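PDB 4K9Q: benzoylformate Decarboxylase from Polynucleobacter necessarius, which probably catalyses the thiamine diphosphate- and magnesium-dependent decarboxylation of benzoylformate to benzaldehyde and carbon dioxide. Local coordinates for residues T19-P24 against V51-G56; L45-V50 against V67-G72; W402-A407 against Q437-G442. All blocks are in the same frame, centred on the assembly; numbering follows the deposited sequence.

Contact 1: T19-P24 against V51-G56. With TPP (thiamine diphosphate), chain D.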
loop_
_atom_site.group_PDB
_atom_site.type_symbol
_atom_site.label_atom_id
_atom_site.label_comp_id
_atom_site.label_asym_id
_atom_site.label_seq_id
_atom_site.Cartn_x
_atom_site.Cartn_y
_atom_site.Cartn_z
ATOM N N THR A 19 11.236 27.822 8.342
ATOM C CA THR A 19 9.821 28.167 8.395
ATOM C C THR A 19 8.963 26.925 8.575
ATOM O O THR A 19 9.130 25.938 7.863
ATOM C CB THR A 19 9.353 28.925 7.140
ATOM O OG1 THR A 19 10.147 30.107 6.981
ATOM C CG2 THR A 19 7.880 29.330 7.288
ATOM N N VAL A 20 8.036 26.996 9.531
ATOM C CA VAL A 20 7.070 25.941 9.777
ATOM C C VAL A 20 5.669 26.512 9.564
ATOM O O VAL A 20 5.279 27.464 10.242
ATOM C CB VAL A 20 7.158 25.420 11.239
ATOM C CG1 VAL A 20 6.060 24.391 11.499
ATOM C CG2 VAL A 20 8.549 24.837 11.551
ATOM N N VAL A 21 4.915 25.962 8.618
ATOM C CA VAL A 21 3.506 26.317 8.510
ATOM C C VAL A 21 2.721 25.203 9.199
ATOM O O VAL A 21 2.991 24.023 8.990
ATOM C CB VAL A 21 3.049 26.453 7.042
ATOM C CG1 VAL A 21 1.643 27.050 6.989
ATOM C CG2 VAL A 21 4.032 27.307 6.244
ATOM N N GLY A 22 1.773 25.551 10.055
ATOM C CA GLY A 22 1.166 24.520 10.878
ATOM C C GLY A 22 -0.255 24.806 11.320
ATOM O O GLY A 22 -0.753 25.932 11.241
ATOM N N ASN A 23 -0.907 23.749 11.767
ATOM C CA ASN A 23 -2.098 23.859 12.587
ATOM C C ASN A 23 -1.860 22.882 13.734
ATOM O O ASN A 23 -1.718 21.670 13.505
ATOM C CB ASN A 23 -3.344 23.500 11.786
ATOM C CG ASN A 23 -4.605 23.543 12.635
ATOM O OD1 ASN A 23 -5.073 22.513 13.125
ATOM N ND2 ASN A 23 -5.156 24.740 12.815
ATOM N N PRO A 24 -1.742 23.401 14.965
ATOM C CA PRO A 24 -1.217 22.589 16.065
ATOM C C PRO A 24 -2.226 21.602 16.664
ATOM O O PRO A 24 -3.434 21.778 16.525
ATOM C CB PRO A 24 -0.822 23.646 17.107
ATOM C CG PRO A 24 -1.786 24.759 16.877
ATOM C CD PRO A 24 -1.994 24.796 15.378
ATOM N N VAL A 51 -0.855 23.323 3.994
ATOM C CA VAL A 51 -0.014 22.747 2.952
ATOM C C VAL A 51 0.143 23.710 1.769
ATOM O O VAL A 51 1.252 23.907 1.267
ATOM C CB VAL A 51 -0.559 21.388 2.499
ATOM C CG1 VAL A 51 0.189 20.881 1.250
ATOM C CG2 VAL A 51 -0.415 20.382 3.640
ATOM N N ALA A 52 -0.952 24.324 1.334
ATOM C CA ALA A 52 -0.868 25.229 0.182
ATOM C C ALA A 52 -0.034 26.496 0.455
ATOM O O ALA A 52 0.688 26.970 -0.416
ATOM C CB ALA A 52 -2.270 25.584 -0.334
ATOM N N ILE A 53 -0.146 27.047 1.658
ATOM C CA ILE A 53 0.688 28.184 2.063
ATOM C C ILE A 53 2.168 27.782 1.991
ATOM O O ILE A 53 3.008 28.499 1.424
ATOM C CB ILE A 53 0.314 28.646 3.480
ATOM C CG1 ILE A 53 -1.084 29.274 3.468
ATOM C CG2 ILE A 53 1.334 29.656 4.016
ATOM C CD1 ILE A 53 -1.637 29.546 4.875
ATOM N N ALA A 54 2.493 26.635 2.573
ATOM C CA ALA A 54 3.859 26.128 2.522
ATOM C C ALA A 54 4.337 25.917 1.078
ATOM O O ALA A 54 5.479 26.215 0.742
ATOM C CB ALA A 54 3.978 24.831 3.328
ATOM N N ASP A 55 3.449 25.406 0.233
ATOM C CA ASP A 55 3.747 25.151 -1.176
ATOM C C ASP A 55 4.107 26.479 -1.856
ATOM O O ASP A 55 5.180 26.616 -2.447
ATOM C CB ASP A 55 2.528 24.488 -1.835
ATOM C CG ASP A 55 2.828 23.900 -3.206
ATOM O OD1 ASP A 55 3.851 24.256 -3.813
ATOM O OD2 ASP A 55 2.006 23.084 -3.689
ATOM N N GLY A 56 3.233 27.475 -1.736
ATOM C CA GLY A 56 3.513 28.790 -2.299
ATOM C C GLY A 56 4.840 29.370 -1.815
ATOM O O GLY A 56 5.639 29.874 -2.616
HETATM N "N1'" TPP D . -6.684 19.587 13.431
HETATM C "C2'" TPP D . -7.663 18.613 13.309
HETATM C CM2 TPP D . -8.260 18.301 11.970
HETATM N "N3'" TPP D . -8.094 17.901 14.412
HETATM C "C4'" TPP D . -7.555 18.162 15.648
HETATM N "N4'" TPP D . -7.963 17.462 16.704
HETATM C "C5'" TPP D . -6.596 19.166 15.787
HETATM C "C6'" TPP D . -6.142 19.873 14.674
HETATM C "C7'" TPP D . -6.003 19.452 17.142
HETATM N N3 TPP D . -6.865 20.112 18.114
HETATM C C2 TPP D . -7.515 19.470 19.155
HETATM S S1 TPP D . -8.375 20.450 20.100
HETATM C C5 TPP D . -7.943 21.737 19.224
HETATM C C4 TPP D . -7.098 21.450 18.155
HETATM C CM4 TPP D . -6.543 22.454 17.176
HETATM C C6 TPP D . -8.468 23.067 19.689
HETATM C C7 TPP D . -9.982 23.209 19.671
HETATM O O7 TPP D . -10.218 24.582 19.887
HETATM P PA TPP D . -11.709 25.168 20.030
HETATM O O1A TPP D . -12.587 24.515 19.002
HETATM O O2A TPP D . -11.697 26.655 19.873
HETATM O O3A TPP D . -12.212 24.616 21.453
HETATM P PB TPP D . -11.745 25.071 22.923
HETATM O O1B TPP D . -10.701 24.093 23.354
HETATM O O2B TPP D . -12.977 24.973 23.796
HETATM O O3B TPP D . -11.168 26.450 22.906
#
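Val-21 packs against Ile-53 and Ala-54 where helix 47-61 lies on the parallel sheet of the N-terminal thiamine diphosphate-binding domain. The helix forms the crossover of a beta-alpha-beta unit, joining strand 40-43 to strand 66-69, and strand 19-22 lies between those two in the sheet, beneath the helix.

The contact itself is wholly apolar. Val-21 divides its two methyls between neighbouring helix residues. With CG1 anti to the backbone N (chi1 -171°), that methyl reaches the branch of Ile-53, 4.0 Å from its CG2, and the two side chains cross at about a right angle. The other methyl, CG2, settles on Ala-54, 3.8 Å from CB. A small side chain at Ala-54 lets the strand come close, with the CA atoms of Val-21 and Ala-54 6.0 Å apart. Branched valine suits a strand, and its two methyls let it touch Ile-53 and Ala-54 at once; Ile-53 contributes its CG2 here while its CG1 lies against the carbonyl oxygen of Pro-405, in the C-terminal domain.

Backbone bonds run within the helix and within the sheet, not between the two. In the helix, Asp-55 N bonds to Val-51 O at 2.9 Å, and strand 19-22 pairs with both neighbouring strands, through Val-20 to strand 40-43 and through Val-21 to strand 66-69. On another side of the helix the buried carboxylate of Asp-55 is well satisfied, OD1 by Thr-90 and Gln-59, OD2 by Asn-88 and Trp-402.

Past its last strand residue, segment 19-24 runs to the cofactor, which residues of the second subunit, among them Ser-431 and Gly-398, hold by hydrogen bonds. There the carbonyl of Pro-24 abuts the thiazolium ring's methyl group, Pro-24 O lying 3.2 Å from CM4 of thiamine diphosphate.

Contact 2: L45-V50 against V67-G72. With TPP (thiamine diphosphate), chain D.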
loop_
_atom_site.group_PDB
_atom_site.type_symbol
_atom_site.label_atom_id
_atom_site.label_comp_id
_atom_site.label_asym_id
_atom_site.label_seq_id
_atom_site.Cartn_x
_atom_site.Cartn_y
_atom_site.Cartn_z
ATOM N N LEU A 45 -5.779 27.929 9.749
ATOM C CA LEU A 45 -6.925 27.400 10.481
ATOM C C LEU A 45 -7.387 26.025 10.034
ATOM O O LEU A 45 -8.183 25.399 10.730
ATOM C CB LEU A 45 -8.120 28.355 10.369
ATOM C CG LEU A 45 -7.945 29.762 10.952
ATOM C CD1 LEU A 45 -9.164 30.588 10.575
ATOM C CD2 LEU A 45 -7.759 29.700 12.465
ATOM N N GLN A 46 -6.935 25.573 8.865
ATOM C CA GLN A 46 -7.322 24.255 8.361
ATOM C C GLN A 46 -6.166 23.723 7.514
ATOM O O GLN A 46 -5.423 24.507 6.918
ATOM C CB GLN A 46 -8.624 24.345 7.552
ATOM C CG GLN A 46 -9.414 23.039 7.475
ATOM C CD GLN A 46 -9.153 22.257 6.196
ATOM O OE1 GLN A 46 -8.320 22.648 5.373
ATOM N NE2 GLN A 46 -9.879 21.157 6.018
ATOM N N GLU A 47 -5.995 22.401 7.480
ATOM C CA GLU A 47 -4.761 21.827 6.962
ATOM C C GLU A 47 -4.567 21.905 5.446
ATOM O O GLU A 47 -3.437 21.876 4.972
ATOM C CB GLU A 47 -4.577 20.399 7.486
ATOM C CG GLU A 47 -4.420 20.333 9.005
ATOM C CD GLU A 47 -5.743 20.291 9.770
ATOM O OE1 GLU A 47 -6.824 20.488 9.161
ATOM O OE2 GLU A 47 -5.686 20.064 11.003
ATOM N N ALA A 48 -5.647 22.013 4.676
ATOM C CA ALA A 48 -5.481 22.251 3.248
ATOM C C ALA A 48 -4.748 23.581 3.061
ATOM O O ALA A 48 -3.846 23.692 2.226
ATOM C CB ALA A 48 -6.832 22.264 2.529
ATOM N N SER A 49 -5.126 24.593 3.847
ATOM C CA SER A 49 -4.459 25.893 3.744
ATOM C C SER A 49 -3.008 25.801 4.217
ATOM O O SER A 49 -2.122 26.407 3.618
ATOM C CB SER A 49 -5.216 26.975 4.518
ATOM O OG SER A 49 -6.381 27.377 3.801
ATOM N N VAL A 50 -2.766 25.048 5.288
ATOM C CA VAL A 50 -1.405 24.858 5.796
ATOM C C VAL A 50 -0.458 24.385 4.685
ATOM O O VAL A 50 0.596 24.981 4.445
ATOM C CB VAL A 50 -1.378 23.834 6.939
ATOM C CG1 VAL A 50 0.065 23.489 7.306
ATOM C CG2 VAL A 50 -2.144 24.375 8.166
ATOM N N VAL A 67 5.851 21.594 6.972
ATOM C CA VAL A 67 4.448 21.576 7.347
ATOM C C VAL A 67 4.365 20.763 8.643
ATOM O O VAL A 67 4.962 19.698 8.750
ATOM C CB VAL A 67 3.593 20.917 6.232
ATOM C CG1 VAL A 67 2.211 20.516 6.755
ATOM C CG2 VAL A 67 3.467 21.859 5.033
ATOM N N ASN A 68 3.658 21.273 9.643
ATOM C CA ASN A 68 3.479 20.536 10.893
ATOM C C ASN A 68 1.987 20.458 11.180
ATOM O O ASN A 68 1.350 21.475 11.469
ATOM C CB ASN A 68 4.225 21.224 12.040
ATOM C CG ASN A 68 4.216 20.408 13.327
ATOM O OD1 ASN A 68 3.826 20.912 14.385
ATOM N ND2 ASN A 68 4.661 19.154 13.250
ATOM N N ILE A 69 1.428 19.256 11.071
ATOM C CA ILE A 69 -0.001 19.068 11.268
ATOM C C ILE A 69 -0.292 17.925 12.230
ATOM O O ILE A 69 0.620 17.209 12.662
ATOM C CB ILE A 69 -0.736 18.897 9.926
ATOM C CG1 ILE A 69 -0.200 17.681 9.158
ATOM C CG2 ILE A 69 -0.615 20.176 9.084
ATOM C CD1 ILE A 69 -0.719 17.614 7.719
ATOM N N HIS A 70 -1.565 17.766 12.569
ATOM C CA HIS A 70 -1.937 16.960 13.722
ATOM C C HIS A 70 -2.349 15.548 13.338
ATOM O O HIS A 70 -3.492 15.312 12.967
ATOM C CB HIS A 70 -3.084 17.624 14.476
ATOM C CG HIS A 70 -3.548 16.849 15.673
ATOM N ND1 HIS A 70 -2.707 16.502 16.710
ATOM C CD2 HIS A 70 -4.769 16.363 15.998
ATOM C CE1 HIS A 70 -3.394 15.841 17.626
ATOM N NE2 HIS A 70 -4.650 15.753 17.221
ATOM N N THR A 71 -1.409 14.618 13.472
ATOM C CA THR A 71 -1.662 13.191 13.280
ATOM C C THR A 71 -2.498 12.872 12.018
ATOM O O THR A 71 -2.373 13.561 10.999
ATOM C CB THR A 71 -2.167 12.542 14.608
ATOM O OG1 THR A 71 -2.242 11.115 14.473
ATOM C CG2 THR A 71 -3.521 13.109 15.063
ATOM N N GLY A 72 -3.290 11.806 12.048
ATOM C CA GLY A 72 -4.024 11.378 10.864
ATOM C C GLY A 72 -5.140 12.339 10.496
ATOM O O GLY A 72 -5.486 12.484 9.320
HETATM N "N1'" TPP D . -6.684 19.587 13.431
HETATM C "C2'" TPP D . -7.663 18.613 13.309
HETATM C CM2 TPP D . -8.260 18.301 11.970
HETATM N "N3'" TPP D . -8.094 17.901 14.412
HETATM C "C4'" TPP D . -7.555 18.162 15.648
HETATM N "N4'" TPP D . -7.963 17.462 16.704
HETATM C "C5'" TPP D . -6.596 19.166 15.787
HETATM C "C6'" TPP D . -6.142 19.873 14.674
HETATM C "C7'" TPP D . -6.003 19.452 17.142
HETATM N N3 TPP D . -6.865 20.112 18.114
HETATM C C2 TPP D . -7.515 19.470 19.155
HETATM S S1 TPP D . -8.375 20.450 20.100
HETATM C C5 TPP D . -7.943 21.737 19.224
HETATM C C4 TPP D . -7.098 21.450 18.155
HETATM C CM4 TPP D . -6.543 22.454 17.176
HETATM C C6 TPP D . -8.468 23.067 19.689
HETATM C C7 TPP D . -9.982 23.209 19.671
HETATM O O7 TPP D . -10.218 24.582 19.887
HETATM P PA TPP D . -11.709 25.168 20.030
HETATM O O1A TPP D . -12.587 24.515 19.002
HETATM O O2A TPP D . -11.697 26.655 19.873
HETATM O O3A TPP D . -12.212 24.616 21.453
HETATM P PB TPP D . -11.745 25.071 22.923
HETATM O O1B TPP D . -10.701 24.093 23.354
HETATM O O2B TPP D . -12.977 24.973 23.796
HETATM O O3B TPP D . -11.168 26.450 22.906
HETATM O O HOH W 1 -3.279 19.881 12.075
#
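Glu-47 and Ile-69 meet beside the aminopyrimidine pocket for thiamine diphosphate, where the start of helix 47-61 faces the end of strand 66-69. The hydrocarbon part of Glu-47 rests on the strand, CG lying 3.8 Å from Ile-69 CG2. One turn on, Val-50 CG1 touches Val-67 CG1 at 3.7 Å and also reaches Ile-69 CG2, so branched residues seal the helix to the sheet beneath the polar site. Gln-46 caps the helix, its OE1 accepting from Ala-48 N at 2.8 Å.

A bend at chi2 (85°) turns the Glu-47 carboxylate off this apolar base and toward the cofactor, bringing OE2 within 2.7 Å of N1' of thiamine diphosphate. Its OE1 is held by Asn-77, and a water bridges OE2 to His-70 N. The His-70 ring has C7' of the cofactor over one face, and Thr-71 CG2 lies 3.5 Å above the ring plane; Glu-28 holds its ND1.

A carboxylate so placed at N1' is consistent with the conserved glutamate of thiamine diphosphate enzymes, which promotes the imino tautomer of the aminopyrimidine and hence formation of the reactive ylide.

Contact 3: W402-A407 against Q437-G442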
loop_
_atom_site.group_PDB
_atom_site.type_symbol
_atom_site.label_atom_id
_atom_site.label_comp_id
_atom_site.label_asym_id
_atom_site.label_seq_id
_atom_site.Cartn_x
_atom_site.Cartn_y
_atom_site.Cartn_z
ATOM N N TRP A 402 -6.373 25.302 -3.671
ATOM C CA TRP A 402 -4.929 25.472 -3.553
ATOM C C TRP A 402 -4.513 26.939 -3.652
ATOM O O TRP A 402 -3.676 27.404 -2.878
ATOM C CB TRP A 402 -4.192 24.650 -4.614
ATOM C CG TRP A 402 -2.701 24.715 -4.460
ATOM C CD1 TRP A 402 -1.931 23.977 -3.602
ATOM C CD2 TRP A 402 -1.804 25.573 -5.171
ATOM N NE1 TRP A 402 -0.609 24.320 -3.746
ATOM C CE2 TRP A 402 -0.503 25.298 -4.702
ATOM C CE3 TRP A 402 -1.974 26.553 -6.158
ATOM C CZ2 TRP A 402 0.627 25.968 -5.183
ATOM C CZ3 TRP A 402 -0.843 27.214 -6.644
ATOM C CH2 TRP A 402 0.436 26.915 -6.152
ATOM N N ASP A 403 -5.094 27.663 -4.601
ATOM C CA ASP A 403 -4.552 28.973 -4.975
ATOM C C ASP A 403 -4.761 30.071 -3.942
ATOM O O ASP A 403 -3.887 30.921 -3.743
ATOM C CB ASP A 403 -5.060 29.407 -6.354
ATOM C CG ASP A 403 -4.405 28.611 -7.481
ATOM O OD1 ASP A 403 -3.344 29.058 -7.963
ATOM O OD2 ASP A 403 -4.930 27.533 -7.853
ATOM N N LEU A 404 -5.913 30.062 -3.277
ATOM C CA LEU A 404 -6.177 31.073 -2.269
ATOM C C LEU A 404 -5.107 31.064 -1.164
ATOM O O LEU A 404 -4.462 32.081 -0.924
ATOM C CB LEU A 404 -7.602 30.953 -1.716
ATOM C CG LEU A 404 -8.037 32.074 -0.766
ATOM C CD1 LEU A 404 -9.550 32.111 -0.685
ATOM C CD2 LEU A 404 -7.419 31.897 0.620
ATOM N N PRO A 405 -4.898 29.913 -0.506
ATOM C CA PRO A 405 -3.789 29.877 0.455
ATOM C C PRO A 405 -2.393 29.953 -0.193
ATOM O O PRO A 405 -1.478 30.537 0.401
ATOM C CB PRO A 405 -4.007 28.559 1.216
ATOM C CG PRO A 405 -4.902 27.733 0.325
ATOM C CD PRO A 405 -5.750 28.709 -0.438
ATOM N N ALA A 406 -2.216 29.416 -1.395
ATOM C CA ALA A 406 -0.885 29.486 -2.006
ATOM C C ALA A 406 -0.456 30.943 -2.223
ATOM O O ALA A 406 0.731 31.279 -2.083
ATOM C CB ALA A 406 -0.823 28.698 -3.314
ATOM N N ALA A 407 -1.425 31.801 -2.540
ATOM C CA ALA A 407 -1.175 33.231 -2.696
ATOM C C ALA A 407 -0.558 33.823 -1.437
ATOM O O ALA A 407 0.355 34.649 -1.516
ATOM C CB ALA A 407 -2.462 33.967 -3.042
ATOM N N GLN A 437 -10.578 29.681 4.576
ATOM C CA GLN A 437 -9.933 29.985 5.856
ATOM C C GLN A 437 -8.531 30.577 5.681
ATOM O O GLN A 437 -8.013 31.234 6.591
ATOM C CB GLN A 437 -9.852 28.741 6.755
ATOM C CG GLN A 437 -11.191 28.048 6.970
ATOM C CD GLN A 437 -11.387 26.892 6.017
ATOM O OE1 GLN A 437 -10.933 26.947 4.879
ATOM N NE2 GLN A 437 -12.061 25.838 6.474
ATOM N N GLY A 438 -7.920 30.329 4.523
ATOM C CA GLY A 438 -6.589 30.843 4.230
ATOM C C GLY A 438 -6.493 32.355 4.387
ATOM O O GLY A 438 -5.428 32.886 4.694
ATOM N N ILE A 439 -7.604 33.051 4.158
ATOM C CA ILE A 439 -7.629 34.509 4.295
ATOM C C ILE A 439 -7.109 34.950 5.663
ATOM O O ILE A 439 -6.374 35.938 5.782
ATOM C CB ILE A 439 -9.054 35.063 4.086
ATOM C CG1 ILE A 439 -9.542 34.737 2.669
ATOM C CG2 ILE A 439 -9.088 36.569 4.317
ATOM C CD1 ILE A 439 -11.003 35.095 2.443
ATOM N N TYR A 440 -7.480 34.203 6.698
ATOM C CA TYR A 440 -7.068 34.519 8.055
ATOM C C TYR A 440 -5.554 34.642 8.169
ATOM O O TYR A 440 -5.041 35.550 8.814
ATOM C CB TYR A 440 -7.577 33.450 9.018
ATOM C CG TYR A 440 -7.288 33.753 10.474
ATOM C CD1 TYR A 440 -7.941 34.799 11.130
ATOM C CD2 TYR A 440 -6.372 32.996 11.193
ATOM C CE1 TYR A 440 -7.682 35.077 12.466
ATOM C CE2 TYR A 440 -6.110 33.262 12.527
ATOM C CZ TYR A 440 -6.763 34.303 13.156
ATOM O OH TYR A 440 -6.479 34.542 14.485
ATOM N N THR A 441 -4.832 33.718 7.547
ATOM C CA THR A 441 -3.376 33.739 7.633
ATOM C C THR A 441 -2.829 34.974 6.927
ATOM O O THR A 441 -1.904 35.617 7.420
ATOM C CB THR A 441 -2.763 32.461 7.034
ATOM O OG1 THR A 441 -3.255 31.330 7.763
ATOM C CG2 THR A 441 -1.241 32.498 7.151
ATOM N N GLY A 442 -3.405 35.301 5.777
ATOM C CA GLY A 442 -3.045 36.522 5.072
ATOM C C GLY A 442 -3.199 37.742 5.973
ATOM O O GLY A 442 -2.311 38.576 6.069
#
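Leu-404 meets Gly-438 and Ile-439 in a buried, apolar helix-to-helix contact within the C-terminal thiamine diphosphate-binding domain, where the beginnings of helices 403-417 and 438-445 come together. The touching is done by a single methyl. The first torsion of Leu-404 (chi1 -173°) swings CG away from its own backbone N, and the nearly extended chain carries CD2 onto the backbone of the other helix, 3.9 Å from Gly-438 CA and 3.7 Å from Ile-439 N. The same methyl lies 4.1 Å from Ile-439 CG1, so Ile-439 borders the spot with its side chain as well as its backbone.

Gly-438 suits its place because, having no side chain, it leaves its CA bare to the methyl of Leu-404 and to the nearby ring of Pro-405. Pro-405 fits near a helix start, where a backbone N-H is not needed for the helical bonding, and it packs on Ser-49 and Ala-52 of helix 47-61. Leu-404 also rests on Met-427 of strand 423-428, which ties the helix to the sheet. Helix 438-445 also faces the second subunit, with Tyr-440 OH bonded to Pro-480 O there.

The side chain of Leu-404 is about 7 Å from that of cofactor-binding Ser-431. Helices packed on a parallel sheet, with cofactor-binding loops nearby, are the alpha/beta architecture of the diphosphate-binding domain in this enzyme family.

How the contacts relate
All three contacts are buried, and each also reaches the second subunit. Contacts 1 and 2 share helix 47-61 and one sheet, whose adjacent strands 19-22 and 66-69 are joined by Val-21 O to Asn-68 N at 2.9 Å. Contact 1 is plain helix-on-strand packing; contact 2, nearer the helix start, adds a polar layer at the cofactor. Contact 3 joins two helices of the C-terminal domain, yet both of its segments bear on the other domain: 402-407 lies against helix 47-61, and 437-442 meets the residues leading into it, Leu-45 CG lying 3.6 Å from Tyr-440 CD2. Helix 47-61 thus lies between its own sheet and the other domain.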